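Local coordinates for uncharacterized protein (PDB 3QOO) that is of unknown function but adopts a hot-dog fold and belongs to the fluoroacetyl-CoA-specific thioesterase-like family, so it may act on acyl-CoA thioesters, at residues L9-V12 with G13-R16; V22-S25 with D26-T29; R31-A34 with L35-F38; M48-L51 with A52-L56. All coordinates share one frame; numbering follows the deposited sequence.

From the N terminus the four contacts follow in series, none enclosing or crossing another. Contact 1 turns the chain from helix 6-9 into strand 15-21. That strand runs to the far side of the chain's centre, where contact 2 offers two serine hydroxyls to a sodium ion. Contact 3 continues the same connection, its centre about 9 Å from that of contact 2, and Thr27 packs against Glu36 and Phe38. Contact 4 lies on helix 41-56, about 6 Å from the chain's centre. It returns to the first contact, whose centre is about 11 Å away, where Arg16 meets Leu51 and Ile55 and Phe10 meets Leu56. Contacts 2 (at Thr29 alone), 3 and 4 touch the second subunit.

Contact 1: residues L9-V12 with G13-R16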
ATOM      1  N   LEU A   9       6.453  -4.440 -25.800  1.00 26.36           N
ATOM      2  CA  LEU A   9       6.494  -5.483 -24.775  1.00 25.33           C
ATOM      3  C   LEU A   9       5.223  -5.483 -23.926  1.00 24.05           C
ATOM      4  O   LEU A   9       4.837  -6.554 -23.474  1.00 26.26           O
ATOM      5  CB  LEU A   9       7.698  -5.327 -23.854  1.00 24.98           C
ATOM      6  CG  LEU A   9       9.080  -5.380 -24.507  1.00 23.71           C
ATOM      7  CD1 LEU A   9      10.149  -5.000 -23.522  1.00 23.39           C
ATOM      8  CD2 LEU A   9       9.407  -6.747 -25.093  1.00 22.51           C
ATOM      9  N   PHE A  10       4.562  -4.318 -23.776  1.00 22.66           N
ATOM     10  CA  PHE A  10       3.444  -4.142 -22.837  1.00 21.86           C
ATOM     11  C   PHE A  10       2.279  -3.488 -23.501  1.00 20.71           C
ATOM     12  O   PHE A  10       1.970  -2.327 -23.174  1.00 21.68           O
ATOM     13  CB  PHE A  10       3.860  -3.295 -21.613  1.00 21.93           C
ATOM     14  CG  PHE A  10       5.034  -3.839 -20.952  1.00 18.27           C
ATOM     15  CD1 PHE A  10       5.033  -5.176 -20.618  1.00 20.68           C
ATOM     16  CD2 PHE A  10       6.183  -3.096 -20.751  1.00 16.43           C
ATOM     17  CE1 PHE A  10       6.130  -5.755 -20.098  1.00 19.87           C
ATOM     18  CE2 PHE A  10       7.284  -3.697 -20.204  1.00 17.68           C
ATOM     19  CZ  PHE A  10       7.238  -5.000 -19.847  1.00 18.54           C
ATOM     20  N   PRO A  11       1.572  -4.220 -24.365  1.00 18.45           N
ATOM     21  CA  PRO A  11       0.457  -3.570 -24.971  1.00 17.94           C
ATOM     22  C   PRO A  11      -0.577  -3.143 -23.944  1.00 15.71           C
ATOM     23  O   PRO A  11      -0.855  -3.871 -23.000  1.00 14.36           O
ATOM     24  CB  PRO A  11      -0.105  -4.638 -25.921  1.00 18.71           C
ATOM     25  CG  PRO A  11       0.990  -5.524 -26.140  1.00 19.73           C
ATOM     26  CD  PRO A  11       1.785  -5.558 -24.926  1.00 18.70           C
ATOM     27  N   VAL A  12      -1.159  -1.973 -24.140  1.00 16.69           N
ATOM     28  CA  VAL A  12      -2.265  -1.534 -23.325  1.00 16.43           C
ATOM     29  C   VAL A  12      -3.356  -2.604 -23.334  1.00 14.52           C
ATOM     30  O   VAL A  12      -3.671  -3.162 -24.388  1.00 16.25           O
ATOM     31  CB  VAL A  12      -2.788  -0.154 -23.829  1.00 18.02           C
ATOM     32  CG1 VAL A  12      -4.085   0.222 -23.153  1.00 19.51           C
ATOM     33  CG2 VAL A  12      -1.753   0.909 -23.572  1.00 19.83           C
ATOM     34  N   GLY A  13      -3.874  -2.931 -22.155  1.00 14.16           N
ATOM     35  CA  GLY A  13      -4.913  -3.934 -21.980  1.00 13.57           C
ATOM     36  C   GLY A  13      -4.406  -5.299 -21.576  1.00 12.75           C
ATOM     37  O   GLY A  13      -5.187  -6.147 -21.173  1.00 14.79           O
ATOM     38  N   THR A  14      -3.107  -5.525 -21.676  1.00 12.13           N
ATOM     39  CA  THR A  14      -2.492  -6.765 -21.211  1.00 11.23           C
ATOM     40  C   THR A  14      -2.805  -6.957 -19.733  1.00 10.97           C
ATOM     41  O   THR A  14      -2.606  -6.027 -18.948  1.00 11.28           O
ATOM     42  CB  THR A  14      -0.958  -6.736 -21.404  1.00 11.71           C
ATOM     43  OG1 THR A  14      -0.664  -6.523 -22.785  1.00 13.13           O
ATOM     44  CG2 THR A  14      -0.320  -8.047 -20.957  1.00 12.80           C
ATOM     45  N   TYR A  15      -3.282  -8.127 -19.340  1.00 10.15           N
ATOM     46  CA  TYR A  15      -3.654  -8.355 -17.949  1.00  9.47           C
ATOM     47  C   TYR A  15      -3.346  -9.723 -17.440  1.00  9.88           C
ATOM     48  O   TYR A  15      -3.169 -10.668 -18.214  1.00 10.70           O
ATOM     49  CB  TYR A  15      -5.147  -8.057 -17.701  1.00 10.50           C
ATOM     50  CG  TYR A  15      -6.100  -9.188 -18.059  1.00 10.75           C
ATOM     51  CD1 TYR A  15      -6.469 -10.129 -17.104  1.00 11.48           C
ATOM     52  CD2 TYR A  15      -6.634  -9.312 -19.319  1.00 10.71           C
ATOM     53  CE1 TYR A  15      -7.365 -11.151 -17.382  1.00 11.48           C
ATOM     54  CE2 TYR A  15      -7.538 -10.337 -19.604  1.00 10.98           C
ATOM     55  CZ  TYR A  15      -7.892 -11.255 -18.661  1.00 11.11           C
ATOM     56  OH  TYR A  15      -8.756 -12.290 -18.931  1.00 13.49           O
ATOM     57  N   ARG A  16      -3.258  -9.841 -16.129  0.59 10.22           N
ATOM     58  CA  ARG A  16      -3.197 -11.106 -15.425  0.59 11.35           C
ATOM     59  C   ARG A  16      -4.145 -11.055 -14.236  0.59 11.31           C
ATOM     60  O   ARG A  16      -4.506  -9.974 -13.725  0.59 10.80           O
ATOM     61  CB  ARG A  16      -1.762 -11.423 -14.978  0.59 12.29           C
ATOM     62  CG  ARG A  16      -0.795 -11.680 -16.149  0.59 14.44           C
ATOM     63  CD  ARG A  16       0.591 -12.065 -15.628  0.59 16.24           C
ATOM     64  NE  ARG A  16       0.603 -13.474 -15.259  0.59 18.47           N
ATOM     65  CZ  ARG A  16       0.967 -14.470 -16.070  0.59 19.93           C
ATOM     66  NH1 ARG A  16       1.389 -14.228 -17.314  0.59 21.70           N
ATOM     67  NH2 ARG A  16       0.911 -15.727 -15.636  0.59 19.52           N
TER
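Pro11 and Thr14 make the principal contact of this turn, prepared by Phe10, the first residue to leave helical backbone angles after helix 6-9. Phe10 comes near Thr14 through its backbone, while its ring is directed to Leu56 on helix 41-56 and to the loop residues Lys59 and Leu60. At Pro11 the carbonyl oxygen becomes a double acceptor. The backbone N of Thr14 reaches Pro11 O at 3.1 Å with an N-H...O angle of 161°, and OG1 of Thr14 donates to the same Pro11 O at 2.7 Å. The two donors approach differently: the hydroxyl lies nearer the carbonyl plane than the amide does. Thr14 points its CB toward the proline, and its first torsion of -58° sets OG1 beside its own backbone N, which is why both donors reach one oxygen. The hydroxyl also lies against the pyrrolidine ring, with Thr14 OG1 3.4 Å from Pro11 CD. Val12 occupies the next corner and turns its isopropyl group away, leaving CG1 near the backbone N of Gly13. Gly13 follows with a positive phi of 97°, a backbone conformation that favours glycine. Beyond the turn, Gly13 and Thr14 form backbone hydrogen bonds with Val91, and Arg16 does so with Val89, bringing the chain alongside strand 84-95. The geometry from Pro11 to Thr14 is that of a type II beta turn with glycine at its third position, here leading into a strand that is outermost in the antiparallel hot-dog sheet within this chain.

Contact 2: residues V22-S25 with D26-T29. With NA (sodium ion), chain B.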
ATOM      1  N   VAL A  22      -8.343 -14.577   1.786  1.00 11.67           N
ATOM      2  CA  VAL A  22      -8.027 -13.650   2.880  1.00 10.63           C
ATOM      3  C   VAL A  22      -7.692 -14.460   4.122  1.00 10.43           C
ATOM      4  O   VAL A  22      -8.531 -15.195   4.653  1.00 11.41           O
ATOM      5  CB  VAL A  22      -9.154 -12.647   3.144  1.00 10.24           C
ATOM      6  CG1 VAL A  22      -8.779 -11.717   4.290  1.00 11.02           C
ATOM      7  CG2 VAL A  22      -9.525 -11.877   1.877  1.00 10.95           C
ATOM      8  N   SER A  23      -6.483 -14.259   4.639  1.00 10.47           N
ATOM      9  CA  SER A  23      -5.979 -14.955   5.810  1.00 10.62           C
ATOM     10  C   SER A  23      -5.534 -13.956   6.880  1.00 10.25           C
ATOM     11  O   SER A  23      -5.472 -12.759   6.633  1.00 10.97           O
ATOM     12  CB  SER A  23      -4.844 -15.899   5.454  1.00 11.77           C
ATOM     13  OG  SER A  23      -3.658 -15.164   5.154  1.00 14.84           O
ATOM     14  N   VAL A  24      -5.188 -14.467   8.050  0.58 10.88           N
ATOM     15  CA  VAL A  24      -4.831 -13.588   9.163  0.58 11.36           C
ATOM     16  C   VAL A  24      -3.633 -12.677   8.799  0.58 11.26           C
ATOM     17  O   VAL A  24      -3.593 -11.511   9.183  0.58 13.01           O
ATOM     18  CB  VAL A  24      -4.630 -14.393  10.499  0.58 11.89           C
ATOM     19  CG1 VAL A  24      -3.463 -15.367  10.381  0.58 11.75           C
ATOM     20  CG2 VAL A  24      -4.541 -13.453  11.733  0.58 14.32           C
ATOM     21  N   SER A  25      -2.686 -13.163   7.984  1.00 11.81           N
ATOM     22  CA  SER A  25      -1.538 -12.332   7.611  1.00 12.69           C
ATOM     23  C   SER A  25      -1.904 -11.184   6.697  1.00 11.92           C
ATOM     24  O   SER A  25      -1.144 -10.239   6.527  1.00 13.50           O
ATOM     25  CB  SER A  25      -0.432 -13.165   7.013  1.00 13.00           C
ATOM     26  OG  SER A  25      -0.814 -13.736   5.802  1.00 13.82           O
ATOM     27  N   ASP A  26      -3.087 -11.241   6.100  1.00 11.56           N
ATOM     28  CA  ASP A  26      -3.610 -10.208   5.225  1.00 11.57           C
ATOM     29  C   ASP A  26      -4.458  -9.196   5.966  1.00 11.21           C
ATOM     30  O   ASP A  26      -4.894  -8.230   5.358  1.00 12.96           O
ATOM     31  CB  ASP A  26      -4.469 -10.846   4.114  1.00 12.29           C
ATOM     32  CG  ASP A  26      -3.731 -11.891   3.325  1.00 14.33           C
ATOM     33  OD1 ASP A  26      -2.668 -11.522   2.794  1.00 15.34           O
ATOM     34  OD2 ASP A  26      -4.208 -13.053   3.238  1.00 15.08           O
ATOM     35  N   THR A  27      -4.709  -9.383   7.261  1.00 12.99           N
ATOM     36  CA  THR A  27      -5.596  -8.498   8.031  1.00 15.03           C
ATOM     37  C   THR A  27      -4.817  -7.814   9.125  1.00 16.80           C
ATOM     38  O   THR A  27      -5.198  -6.706   9.578  1.00 17.12           O
ATOM     39  CB  THR A  27      -6.768  -9.253   8.674  1.00 15.17           C
ATOM     40  OG1 THR A  27      -6.277 -10.095   9.743  1.00 18.60           O
ATOM     41  CG2 THR A  27      -7.561 -10.050   7.680  1.00 16.64           C
ATOM     42  N   VAL A  28      -3.761  -8.477   9.611  1.00 17.09           N
ATOM     43  CA  VAL A  28      -3.011  -7.982  10.764  1.00 19.18           C
ATOM     44  C   VAL A  28      -2.326  -6.686  10.379  1.00 18.68           C
ATOM     45  O   VAL A  28      -2.058  -5.816  11.232  1.00 19.29           O
ATOM     46  CB  VAL A  28      -1.965  -9.008  11.266  1.00 20.41           C
ATOM     47  CG1 VAL A  28      -2.657 -10.259  11.748  1.00 23.96           C
ATOM     48  CG2 VAL A  28      -0.880  -9.275  10.214  1.00 20.73           C
ATOM     49  N   THR A  29      -2.072  -6.554   9.077  1.00 18.10           N
ATOM     50  CA  THR A  29      -1.466  -5.369   8.485  1.00 18.07           C
ATOM     51  C   THR A  29      -2.400  -4.140   8.403  1.00 18.00           C
ATOM     52  O   THR A  29      -1.987  -3.046   7.941  1.00 17.30           O
ATOM     53  CB  THR A  29      -0.894  -5.719   7.133  1.00 18.18           C
ATOM     54  OG1 THR A  29      -1.851  -6.478   6.370  1.00 15.61           O
ATOM     55  CG2 THR A  29       0.371  -6.587   7.325  1.00 19.41           C
TER
HETATM   56 NA    NA B 136      -1.362 -16.014   5.358  1.00 16.03          NA
HETATM   57  O   HOH W   1      -0.652  -7.976   4.455  1.00 18.72           O
HETATM   58  O   HOH W   2       0.012 -12.231   3.754  1.00 30.60           O
HETATM   59  O   HOH W   3      -1.829 -16.244   7.755  1.00 14.88           O
HETATM   60  O   HOH W   4      -1.123 -15.699   3.035  1.00 24.59           O
HETATM   61  O   HOH W   5       0.957 -16.560   5.648  1.00 24.02           O
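Asp26 OD2 accepts two bonds from Ser23, whose backbone N lies 2.9 Å from OD2 on the anti lone pair, while Ser23 OG, also 2.9 Å from OD2, arrives from above the carboxylate plane. In return Asp26 N donates to Ser23 O at 2.9 Å. The other carboxylate oxygen, OD1, forms a salt bridge with Lys20, and water 2 joins it to Ser25 OG. Both serine hydroxyls also bind the sodium ion, Ser23 OG at 2.5 Å and Ser25 OG at 2.4 Å; waters 3, 4 and 5 complete the five ligands. Each hydroxyl sits between its own backbone N and carbonyl carbon (chi1 73° and 65°), and Asp26 acts as a second-shell residue that orients Ser23. Further along, Val24 O accepts from Thr27 N, well above the carbonyl plane, and from Val28 N, close to the carbonyl axis. Apolar contacts are few: Val22 CG1 meets Thr27 CG2 at 4.0 Å, and in one of its two conformers Val24 places CG2 3.7 Å from Val28 CG1. This segment opens the connection between strand 15-21 and helix 41-56; Asp26 and Thr29 touch that helix at Ala43 and Ala42, and Thr29 hydrogen-bonds to Ser40.

Contact 3: residues R31-A34 with L35-F38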
ATOM      1  N   ARG A  31      -3.057  -3.023  11.245  1.00 19.25           N
ATOM      2  CA  ARG A  31      -2.428  -2.403  12.434  1.00 19.90           C
ATOM      3  C   ARG A  31      -3.486  -1.834  13.391  1.00 20.58           C
ATOM      4  O   ARG A  31      -3.348  -0.742  13.970  1.00 20.88           O
ATOM      5  CB  ARG A  31      -1.412  -1.328  12.005  1.00 20.89           C
ATOM      6  CG  ARG A  31      -0.363  -1.804  10.979  1.00 23.43           C
ATOM      7  CD  ARG A  31       0.318  -3.101  11.382  1.00 25.39           C
ATOM      8  NE  ARG A  31       0.968  -3.031  12.682  1.00 28.88           N
ATOM      9  CZ  ARG A  31       2.289  -2.996  12.901  1.00 30.62           C
ATOM     10  NH1 ARG A  31       2.745  -2.943  14.160  1.00 32.62           N
ATOM     11  NH2 ARG A  31       3.163  -3.003  11.888  1.00 32.24           N
ATOM     12  N   SER A  32      -4.544  -2.615  13.568  1.00 20.46           N
ATOM     13  CA  SER A  32      -5.709  -2.236  14.375  1.00 22.12           C
ATOM     14  C   SER A  32      -6.483  -3.503  14.738  1.00 22.75           C
ATOM     15  O   SER A  32      -7.031  -4.191  13.860  1.00 22.86           O
ATOM     16  CB  SER A  32      -6.618  -1.307  13.581  1.00 22.13           C
ATOM     17  OG  SER A  32      -7.782  -1.048  14.333  1.00 23.83           O
ATOM     18  N   LYS A  33      -6.501  -3.848  16.020  1.00 24.42           N
ATOM     19  CA  LYS A  33      -7.196  -5.066  16.431  1.00 25.15           C
ATOM     20  C   LYS A  33      -8.647  -5.091  15.946  1.00 23.95           C
ATOM     21  O   LYS A  33      -9.166  -6.143  15.507  1.00 25.11           O
ATOM     22  CB  LYS A  33      -7.208  -5.178  17.952  1.00 26.00           C
ATOM     23  CG  LYS A  33      -7.929  -6.439  18.435  1.00 29.47           C
ATOM     24  CD  LYS A  33      -7.533  -6.829  19.846  1.00 32.31           C
ATOM     25  CE  LYS A  33      -7.627  -8.334  20.027  1.00 33.47           C
ATOM     26  NZ  LYS A  33      -6.654  -9.020  19.124  1.00 35.27           N
ATOM     27  N   ALA A  34      -9.301  -3.938  16.026  1.00 22.53           N
ATOM     28  CA  ALA A  34     -10.714  -3.808  15.637  1.00 20.26           C
ATOM     29  C   ALA A  34     -10.973  -4.190  14.168  1.00 19.84           C
ATOM     30  O   ALA A  34     -12.114  -4.477  13.796  1.00 21.42           O
ATOM     31  CB  ALA A  34     -11.165  -2.380  15.862  1.00 20.69           C
ATOM     32  N   LEU A  35      -9.940  -4.172  13.324  1.00 18.20           N
ATOM     33  CA  LEU A  35     -10.101  -4.434  11.892  1.00 17.55           C
ATOM     34  C   LEU A  35      -9.587  -5.799  11.480  1.00 17.08           C
ATOM     35  O   LEU A  35      -9.316  -6.008  10.315  1.00 17.43           O
ATOM     36  CB  LEU A  35      -9.382  -3.332  11.125  1.00 17.44           C
ATOM     37  CG  LEU A  35      -9.788  -1.910  11.545  1.00 17.18           C
ATOM     38  CD1 LEU A  35      -9.141  -0.904  10.641  1.00 16.95           C
ATOM     39  CD2 LEU A  35     -11.339  -1.749  11.564  1.00 18.22           C
ATOM     40  N   GLU A  36      -9.531  -6.739  12.414  1.00 16.92           N
ATOM     41  CA  GLU A  36      -8.979  -8.046  12.164  1.00 16.65           C
ATOM     42  C   GLU A  36      -9.831  -8.903  11.233  1.00 14.13           C
ATOM     43  O   GLU A  36      -9.359  -9.948  10.796  1.00 15.31           O
ATOM     44  CB  GLU A  36      -8.913  -8.808  13.488  1.00 19.05           C
ATOM     45  CG  GLU A  36      -7.992  -8.349  14.558  1.00 24.23           C
ATOM     46  CD  GLU A  36      -8.184  -9.224  15.806  1.00 25.81           C
ATOM     47  OE1 GLU A  36      -9.265  -9.177  16.459  1.00 30.89           O
ATOM     48  OE2 GLU A  36      -7.255  -9.971  16.138  1.00 31.12           O
ATOM     49  N   GLU A  37     -11.065  -8.512  10.952  1.00 13.38           N
ATOM     50  CA  GLU A  37     -11.980  -9.344  10.170  1.00 13.40           C
ATOM     51  C   GLU A  37     -11.780  -9.229   8.668  1.00 12.89           C
ATOM     52  O   GLU A  37     -12.312 -10.047   7.954  1.00 14.95           O
ATOM     53  CB  GLU A  37     -13.463  -9.061  10.483  1.00 15.63           C
ATOM     54  CG  GLU A  37     -13.980  -9.830  11.651  1.00 19.37           C
ATOM     55  CD  GLU A  37     -15.484  -9.813  11.815  1.00 20.92           C
ATOM     56  OE1 GLU A  37     -16.232 -10.190  10.890  1.00 24.81           O
ATOM     57  OE2 GLU A  37     -15.935  -9.526  12.921  1.00 25.14           O
ATOM     58  N   PHE A  38     -11.068  -8.238   8.173  1.00 11.23           N
ATOM     59  CA  PHE A  38     -11.010  -8.055   6.725  1.00 11.48           C
ATOM     60  C   PHE A  38      -9.660  -7.599   6.221  1.00 10.70           C
ATOM     61  O   PHE A  38      -8.805  -7.125   6.966  1.00 11.20           O
ATOM     62  CB  PHE A  38     -12.144  -7.127   6.283  1.00 11.48           C
ATOM     63  CG  PHE A  38     -12.178  -5.798   6.996  1.00 13.48           C
ATOM     64  CD1 PHE A  38     -11.439  -4.730   6.525  1.00 16.23           C
ATOM     65  CD2 PHE A  38     -13.010  -5.618   8.081  1.00 15.56           C
ATOM     66  CE1 PHE A  38     -11.513  -3.517   7.140  1.00 19.86           C
ATOM     67  CE2 PHE A  38     -13.085  -4.412   8.712  1.00 18.40           C
ATOM     68  CZ  PHE A  38     -12.345  -3.356   8.256  1.00 19.88           C
TER
HETATM   69  O   HOH W   6     -12.829  -6.478  12.056  1.00 25.19           O
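Ser32 O takes a hydrogen bond from Leu35 N at 3.0 Å as the chain tightens into the short 3-10 segment that includes Lys33 and Ala34. Leu35 then opens a type I beta turn that ends at Phe38. The salt bridge between Lys33 and Glu36 carries the charged side of the contact. Their side chains lie alongside each other and point the same way, with Lys33 NZ 3.2 Å from Glu36 OE2. The ammonium approaches from above the carboxylate plane, 56° out of it, and the bond is rather long. Lys33 CG stands anti to its backbone N, carrying the chain outward, and a bend at chi4 of 63° places NZ over the carboxylate. The aliphatic part of the lysine follows the same group, Lys33 CG lying 3.6 Å from Glu36 OE1. Packing centres on Leu35, which is buried. Its CD1 meets the CB of Ser32 and its CD2 leans against the Ala34 backbone, while Leu35 CG comes within van der Waals distance of Ser32 OG, at 3.5 Å. Phe38 presents one ring face to Leu35 O, 4.2 Å above the plane over the ring centre. Water 6 bridges the backbone, donating to Ala34 O and accepting from Glu37 N. The segment belongs to the connection between strand 15-21 and helix 41-56 and borders the second subunit: Arg31 forms a salt bridge with Glu46 of that subunit's helix 41-56, and Leu35 packs on Ser66 of its strand 64-75.

Contact 4: residues M48-L51 with A52-L56; sequences MTQL and AVEIL
Ala52 N donates to Met48 O at 2.9 Å, one of four successive i to i+4 bonds that define this part of helix 41-56, the central helix of the hot-dog fold around which the antiparallel sheet wraps. The small CB of Ala52 sits 3.4 Å from Met48 O and brings the helix against Gln117 and Arg119 of strand 110-123. Val53 N repeats the pattern on Thr49 O with an angle of 166°. Its CG2, placed beside its own backbone N, lies over the same carbonyl, 3.3 Å from Thr49 O. Thr49 turns its hydroxyl elsewhere, to Gln117 and Leu45, and on this side Thr49 and Val53 approach Asn30 and Arg31 of the second subunit. Glu54 continues the ladder on Gln50 O and adds a side-chain bond to the same residue. Its CG stands beside the backbone N (chi1 -71°), and the chain beyond is extended, so that it runs alongside Gln50 in the same direction. Glu54 OE1 lies 3.8 Å from Leu51 CD2. Ile55 N bonds to Leu51 O with a more bent angle of 139°, while Ile55 CG1 packs 3.3 Å from that Leu51 O; both residues face the sheet, Leu51 against Phe87 and Val89, Ile55 against Val89, Val91 and Leu101. Leu56 closes the segment against Val99. One turn apart, Gln50 NE2 donates to Glu54 OE2 at 3.1 Å, the oxygen lying almost within the amide plane while the N-H comes to its syn side, clearly tilted out of the carboxylate plane.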
HETATM    1  N   MSE A  48      -1.429  -6.545  -5.681  1.00  9.78           N
HETATM    2  CA  MSE A  48      -1.284  -5.764  -6.883  1.00  9.49           C
HETATM    3  C   MSE A  48       0.157  -5.779  -7.390  1.00  9.34           C
HETATM    4  O   MSE A  48       0.408  -5.991  -8.590  1.00 10.16           O
HETATM    5  CB  MSE A  48      -1.759  -4.335  -6.643  1.00  9.82           C
HETATM    6  CG  MSE A  48      -1.530  -3.415  -7.857  1.00  9.55           C
HETATM    7 SE   MSE A  48      -2.440  -1.675  -7.709  0.86  8.09          SE
HETATM    8  CE  MSE A  48      -1.554  -0.967  -6.112  1.00 10.33           C
ATOM      9  N   THR A  49       1.093  -5.593  -6.471  1.00  9.49           N
ATOM     10  CA  THR A  49       2.518  -5.610  -6.791  1.00  9.51           C
ATOM     11  C   THR A  49       2.904  -6.979  -7.385  1.00  9.48           C
ATOM     12  O   THR A  49       3.600  -7.063  -8.399  1.00 10.15           O
ATOM     13  CB  THR A  49       3.381  -5.301  -5.575  1.00  9.95           C
ATOM     14  OG1 THR A  49       3.114  -3.957  -5.184  1.00 10.92           O
ATOM     15  CG2 THR A  49       4.839  -5.466  -5.912  1.00 11.09           C
ATOM     16  N   GLN A  50       2.472  -8.046  -6.732  1.00  9.50           N
ATOM     17  CA  GLN A  50       2.785  -9.384  -7.209  1.00 10.89           C
ATOM     18  C   GLN A  50       2.336  -9.594  -8.646  1.00 10.16           C
ATOM     19  O   GLN A  50       3.110 -10.099  -9.476  1.00 10.96           O
ATOM     20  CB  GLN A  50       2.130 -10.442  -6.315  1.00 12.32           C
ATOM     21  CG  GLN A  50       2.421 -11.849  -6.802  1.00 16.14           C
ATOM     22  CD  GLN A  50       1.804 -12.917  -5.962  1.00 20.08           C
ATOM     23  OE1 GLN A  50       1.343 -12.644  -4.858  1.00 24.43           O
ATOM     24  NE2 GLN A  50       1.846 -14.161  -6.442  1.00 22.06           N
ATOM     25  N   LEU A  51       1.108  -9.216  -8.942  1.00 10.23           N
ATOM     26  CA  LEU A  51       0.605  -9.370 -10.309  1.00 10.14           C
ATOM     27  C   LEU A  51       1.296  -8.463 -11.296  1.00  9.95           C
ATOM     28  O   LEU A  51       1.569  -8.887 -12.415  1.00 10.76           O
ATOM     29  CB  LEU A  51      -0.892  -9.127 -10.362  1.00 12.05           C
ATOM     30  CG  LEU A  51      -1.773 -10.306 -10.058  1.00 13.68           C
ATOM     31  CD1 LEU A  51      -3.218  -9.881 -10.084  1.00 15.94           C
ATOM     32  CD2 LEU A  51      -1.526 -11.427 -11.008  1.00 14.94           C
ATOM     33  N   ALA A  52       1.591  -7.224 -10.910  1.00 10.19           N
ATOM     34  CA  ALA A  52       2.263  -6.313 -11.818  1.00  9.96           C
ATOM     35  C   ALA A  52       3.628  -6.885 -12.186  1.00  9.61           C
ATOM     36  O   ALA A  52       4.035  -6.825 -13.348  1.00 11.14           O
ATOM     37  CB  ALA A  52       2.395  -4.939 -11.158  1.00 10.81           C
ATOM     38  N   VAL A  53       4.338  -7.424 -11.204  1.00  9.88           N
ATOM     39  CA  VAL A  53       5.640  -8.019 -11.480  1.00 10.38           C
ATOM     40  C   VAL A  53       5.461  -9.237 -12.389  1.00 10.08           C
ATOM     41  O   VAL A  53       6.264  -9.450 -13.324  1.00 10.93           O
ATOM     42  CB  VAL A  53       6.348  -8.409 -10.163  1.00 11.22           C
ATOM     43  CG1 VAL A  53       7.586  -9.265 -10.410  1.00 12.68           C
ATOM     44  CG2 VAL A  53       6.756  -7.167  -9.382  1.00 11.86           C
ATOM     45  N   GLU A  54       4.447 -10.061 -12.151  1.00 10.70           N
ATOM     46  CA  GLU A  54       4.157 -11.209 -13.027  1.00 12.03           C
ATOM     47  C   GLU A  54       3.825 -10.813 -14.465  1.00 10.96           C
ATOM     48  O   GLU A  54       4.079 -11.587 -15.382  1.00 12.70           O
ATOM     49  CB  GLU A  54       3.041 -12.090 -12.426  1.00 13.26           C
ATOM     50  CG  GLU A  54       3.524 -12.853 -11.195  1.00 16.82           C
ATOM     51  CD  GLU A  54       2.468 -13.679 -10.499  1.00 21.50           C
ATOM     52  OE1 GLU A  54       1.357 -13.840 -11.085  1.00 25.28           O
ATOM     53  OE2 GLU A  54       2.782 -14.166  -9.363  1.00 22.84           O
ATOM     54  N   ILE A  55       3.260  -9.641 -14.682  1.00 10.95           N
ATOM     55  CA  ILE A  55       2.959  -9.193 -16.028  1.00 12.09           C
ATOM     56  C   ILE A  55       4.211  -8.687 -16.712  1.00 12.17           C
ATOM     57  O   ILE A  55       4.446  -8.985 -17.880  1.00 13.49           O
ATOM     58  CB  ILE A  55       1.895  -8.064 -15.996  1.00 11.86           C
ATOM     59  CG1 ILE A  55       0.552  -8.599 -15.507  1.00 12.73           C
ATOM     60  CG2 ILE A  55       1.748  -7.387 -17.355  1.00 13.52           C
ATOM     61  CD1 ILE A  55      -0.405  -7.566 -15.057  1.00 14.67           C
ATOM     62  N   LEU A  56       5.023  -7.891 -16.014  1.00 12.13           N
ATOM     63  CA  LEU A  56       6.096  -7.156 -16.676  1.00 12.37           C
ATOM     64  C   LEU A  56       7.429  -7.880 -16.749  1.00 11.71           C
ATOM     65  O   LEU A  56       8.058  -7.879 -17.784  1.00 12.77           O
ATOM     66  CB  LEU A  56       6.367  -5.836 -15.975  1.00 11.81           C
ATOM     67  CG  LEU A  56       5.176  -4.867 -15.868  1.00 13.86           C
ATOM     68  CD1 LEU A  56       5.645  -3.605 -15.171  1.00 14.05           C
ATOM     69  CD2 LEU A  56       4.596  -4.534 -17.242  1.00 15.33           C
TER